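Local coordinates for protein IG hypothetical 16092 (Bacillus cereus ATCC 14579, PDB 1YQH) that is of unknown function but belongs to the UPF0045 (DUF77) family and may bind thiamine or a related small molecule, at residues 26-37 and 60-71. Sequence-based numbering, arbitrary orientation.
Sequences VVDKAIEVVQQS and VVKRAQQACVDA
With CG1 of Val33 swung opposite its backbone N (chi1 171°), its two methyls diverge into a groove of helix 54-70: CG1 lies 3.7 Å from Val60 O, and CG2 3.7 Å from Ala67 CB. Val33 is a knob in a hole formed by Val60, Arg63, Ala64 and Ala67. Arg63, at the exposed edge, crosses it obliquely, its NH1 3.6 Å from Val33 CG1, while its NE forms a salt bridge with Asp59. The same torsion choice in Val26 (chi1 175°) lays CG1 against Cys68, 3.6 Å from its CB.

Midway along the contact small residues let the helices come together, their axes 7.6 Å apart and broadly antiparallel, with 149° between their directions. Ala30 CB touches Ala64 O at 3.5 Å and also meets the sulfur of Cys68, and Ala67 CB rests on Lys29 O. At one end, the Val34 and Val60 side chains cross at about a right angle, CG2 of the first touching CG1 of the second, and Ser37 CB meets Val60 CG2 at 3.7 Å. At the other, the bent Lys29 chain passes over Ala71 CB before NZ reaches Glu32 OE2 in a salt bridge (2.9 Å).

Beneath the pair, Ala30 and Cys68 both reach Val14 of strand 8-17, where the two helices cover one face of the antiparallel sheet, as in a ferredoxin-like α+β sandwich. No hydrogen bond joins the two segments, so close apolar fit holds them together; the polar ends of Lys29, Arg63 and Ser37 bond to Glu32, Asp59 and Val34 O on their own side.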
# COMPACT_ATOMS: atom_id res chain seq x y z
N VAL A 26 -3.70 9.51 -18.72
CA VAL A 26 -2.34 9.29 -18.27
C VAL A 26 -2.19 7.84 -17.82
O VAL A 26 -1.25 7.15 -18.22
CB VAL A 26 -2.01 10.26 -17.11
CG1 VAL A 26 -0.63 9.96 -16.55
CG2 VAL A 26 -2.11 11.70 -17.61
N VAL A 27 -3.15 7.36 -17.03
CA VAL A 27 -3.12 5.97 -16.57
C VAL A 27 -3.14 4.97 -17.75
O VAL A 27 -2.50 3.92 -17.69
CB VAL A 27 -4.23 5.67 -15.51
CG1 VAL A 27 -4.23 4.18 -15.14
CG2 VAL A 27 -4.01 6.53 -14.25
N ASP A 28 -3.85 5.31 -18.82
CA ASP A 28 -3.93 4.43 -19.98
C ASP A 28 -2.55 4.15 -20.62
O ASP A 28 -2.34 3.09 -21.21
CB ASP A 28 -4.89 5.01 -21.01
CG ASP A 28 -5.20 4.05 -22.11
OD1 ASP A 28 -5.81 2.99 -21.83
OD2 ASP A 28 -4.84 4.35 -23.26
N LYS A 29 -1.63 5.10 -20.49
CA LYS A 29 -0.27 4.92 -21.00
C LYS A 29 0.55 4.01 -20.08
O LYS A 29 1.41 3.25 -20.55
CB LYS A 29 0.41 6.27 -21.20
CG LYS A 29 -0.28 7.18 -22.23
CD LYS A 29 -0.48 6.52 -23.60
CE LYS A 29 0.80 6.40 -24.39
NZ LYS A 29 0.55 5.88 -25.78
N ALA A 30 0.27 4.08 -18.78
CA ALA A 30 0.90 3.16 -17.83
C ALA A 30 0.42 1.73 -18.07
O ALA A 30 1.22 0.80 -18.13
CB ALA A 30 0.63 3.59 -16.39
N ILE A 31 -0.89 1.55 -18.25
CA ILE A 31 -1.41 0.20 -18.51
C ILE A 31 -0.90 -0.34 -19.85
O ILE A 31 -0.64 -1.54 -19.99
CB ILE A 31 -2.96 0.16 -18.39
CG1 ILE A 31 -3.40 0.57 -16.97
CG2 ILE A 31 -3.50 -1.23 -18.77
CD1 ILE A 31 -2.87 -0.32 -15.87
N GLU A 32 -0.71 0.55 -20.83
CA GLU A 32 -0.14 0.14 -22.13
C GLU A 32 1.23 -0.53 -21.93
O GLU A 32 1.55 -1.53 -22.59
CB GLU A 32 -0.03 1.35 -23.06
CG GLU A 32 0.40 1.00 -24.47
CD GLU A 32 0.42 2.22 -25.38
OE1 GLU A 32 -0.32 2.20 -26.39
OE2 GLU A 32 1.15 3.18 -25.07
N VAL A 33 2.04 0.01 -21.02
CA VAL A 33 3.33 -0.61 -20.73
C VAL A 33 3.12 -2.06 -20.27
O VAL A 33 3.80 -2.97 -20.75
CB VAL A 33 4.13 0.19 -19.68
CG1 VAL A 33 5.37 -0.58 -19.23
CG2 VAL A 33 4.51 1.57 -20.23
N VAL A 34 2.16 -2.26 -19.37
CA VAL A 34 1.83 -3.61 -18.88
C VAL A 34 1.38 -4.48 -20.04
O VAL A 34 1.86 -5.60 -20.21
CB VAL A 34 0.74 -3.56 -17.80
CG1 VAL A 34 0.33 -4.96 -17.39
CG2 VAL A 34 1.24 -2.75 -16.57
N GLN A 35 0.52 -3.92 -20.89
CA GLN A 35 -0.07 -4.70 -21.99
C GLN A 35 1.00 -5.14 -22.97
O GLN A 35 0.92 -6.24 -23.54
CB GLN A 35 -1.14 -3.87 -22.70
CG GLN A 35 -2.42 -3.68 -21.84
CD GLN A 35 -3.41 -2.68 -22.43
OE1 GLN A 35 -4.63 -2.82 -22.26
NE2 GLN A 35 -2.90 -1.69 -23.13
N GLN A 36 2.00 -4.28 -23.18
CA GLN A 36 3.07 -4.54 -24.14
C GLN A 36 4.23 -5.37 -23.60
O GLN A 36 5.15 -5.70 -24.36
CB GLN A 36 3.59 -3.21 -24.69
CG GLN A 36 2.54 -2.43 -25.48
CD GLN A 36 3.03 -1.07 -25.93
OE1 GLN A 36 3.97 -0.51 -25.35
NE2 GLN A 36 2.41 -0.53 -26.97
N SER A 37 4.20 -5.71 -22.31
CA SER A 37 5.35 -6.34 -21.65
C SER A 37 5.54 -7.83 -21.93
O SER A 37 6.65 -8.32 -21.84
CB SER A 37 5.30 -6.13 -20.13
OG SER A 37 4.21 -6.84 -19.56
N VAL A 60 8.79 -3.31 -15.38
CA VAL A 60 7.47 -2.93 -15.90
C VAL A 60 6.88 -1.77 -15.11
O VAL A 60 6.40 -0.79 -15.69
CB VAL A 60 6.48 -4.14 -15.95
CG1 VAL A 60 5.05 -3.68 -16.25
CG2 VAL A 60 6.95 -5.14 -16.98
N VAL A 61 6.94 -1.86 -13.79
CA VAL A 61 6.41 -0.80 -12.94
C VAL A 61 7.16 0.53 -13.17
O VAL A 61 6.55 1.60 -13.29
CB VAL A 61 6.43 -1.21 -11.45
CG1 VAL A 61 5.90 -0.04 -10.58
CG2 VAL A 61 5.56 -2.45 -11.23
N LYS A 62 8.49 0.47 -13.20
CA LYS A 62 9.30 1.67 -13.46
C LYS A 62 8.92 2.32 -14.79
O LYS A 62 8.79 3.54 -14.88
CB LYS A 62 10.79 1.31 -13.46
CG LYS A 62 11.29 1.00 -12.06
CD LYS A 62 12.60 0.23 -12.09
CE LYS A 62 13.73 1.07 -12.60
NZ LYS A 62 15.04 0.33 -12.57
N ARG A 63 8.72 1.50 -15.81
CA ARG A 63 8.40 2.06 -17.11
C ARG A 63 6.98 2.59 -17.15
O ARG A 63 6.70 3.55 -17.87
CB ARG A 63 8.71 1.07 -18.23
CG ARG A 63 10.21 0.91 -18.41
CD ARG A 63 10.57 0.05 -19.59
NE ARG A 63 10.20 -1.33 -19.35
CZ ARG A 63 9.19 -1.92 -19.97
NH1 ARG A 63 8.49 -1.24 -20.86
NH2 ARG A 63 8.90 -3.18 -19.69
N ALA A 64 6.10 1.97 -16.35
CA ALA A 64 4.69 2.39 -16.25
C ALA A 64 4.63 3.77 -15.62
O ALA A 64 3.96 4.66 -16.14
CB ALA A 64 3.88 1.39 -15.41
N GLN A 65 5.34 3.97 -14.51
CA GLN A 65 5.33 5.30 -13.89
C GLN A 65 6.00 6.34 -14.80
O GLN A 65 5.53 7.47 -14.88
CB GLN A 65 5.87 5.28 -12.45
CG GLN A 65 7.34 5.22 -12.31
CD GLN A 65 7.84 5.30 -10.85
OE1 GLN A 65 7.07 5.46 -9.88
NE2 GLN A 65 9.14 5.19 -10.70
N GLN A 66 7.06 5.96 -15.53
CA GLN A 66 7.66 6.89 -16.48
C GLN A 66 6.69 7.21 -17.62
O GLN A 66 6.65 8.35 -18.09
CB GLN A 66 9.01 6.37 -17.03
CG GLN A 66 9.69 7.34 -17.99
CD GLN A 66 10.04 8.66 -17.34
OE1 GLN A 66 9.81 9.73 -17.92
NE2 GLN A 66 10.62 8.61 -16.15
N ALA A 67 5.91 6.22 -18.06
CA ALA A 67 4.91 6.48 -19.11
C ALA A 67 3.92 7.57 -18.69
O ALA A 67 3.49 8.38 -19.52
CB ALA A 67 4.17 5.20 -19.49
N CYS A 68 3.58 7.60 -17.40
CA CYS A 68 2.69 8.63 -16.87
C CYS A 68 3.30 10.02 -17.07
O CYS A 68 2.64 10.95 -17.55
CB CYS A 68 2.42 8.40 -15.39
SG CYS A 68 1.42 6.96 -14.98
N VAL A 69 4.57 10.16 -16.70
CA VAL A 69 5.31 11.42 -16.87
C VAL A 69 5.42 11.80 -18.34
O VAL A 69 5.19 12.96 -18.72
CB VAL A 69 6.70 11.32 -16.19
CG1 VAL A 69 7.55 12.57 -16.48
CG2 VAL A 69 6.51 11.12 -14.67
N ASP A 70 5.74 10.82 -19.19
CA ASP A 70 5.82 11.07 -20.64
C ASP A 70 4.47 11.54 -21.20
O ASP A 70 4.42 12.32 -22.17
CB ASP A 70 6.30 9.83 -21.38
CG ASP A 70 7.73 9.44 -21.05
OD1 ASP A 70 8.51 10.28 -20.56
OD2 ASP A 70 8.08 8.26 -21.30
N ALA A 71 3.39 11.06 -20.59
CA ALA A 71 2.03 11.41 -20.99
C ALA A 71 1.58 12.78 -20.45
O ALA A 71 0.48 13.25 -20.77
CB ALA A 71 1.06 10.31 -20.56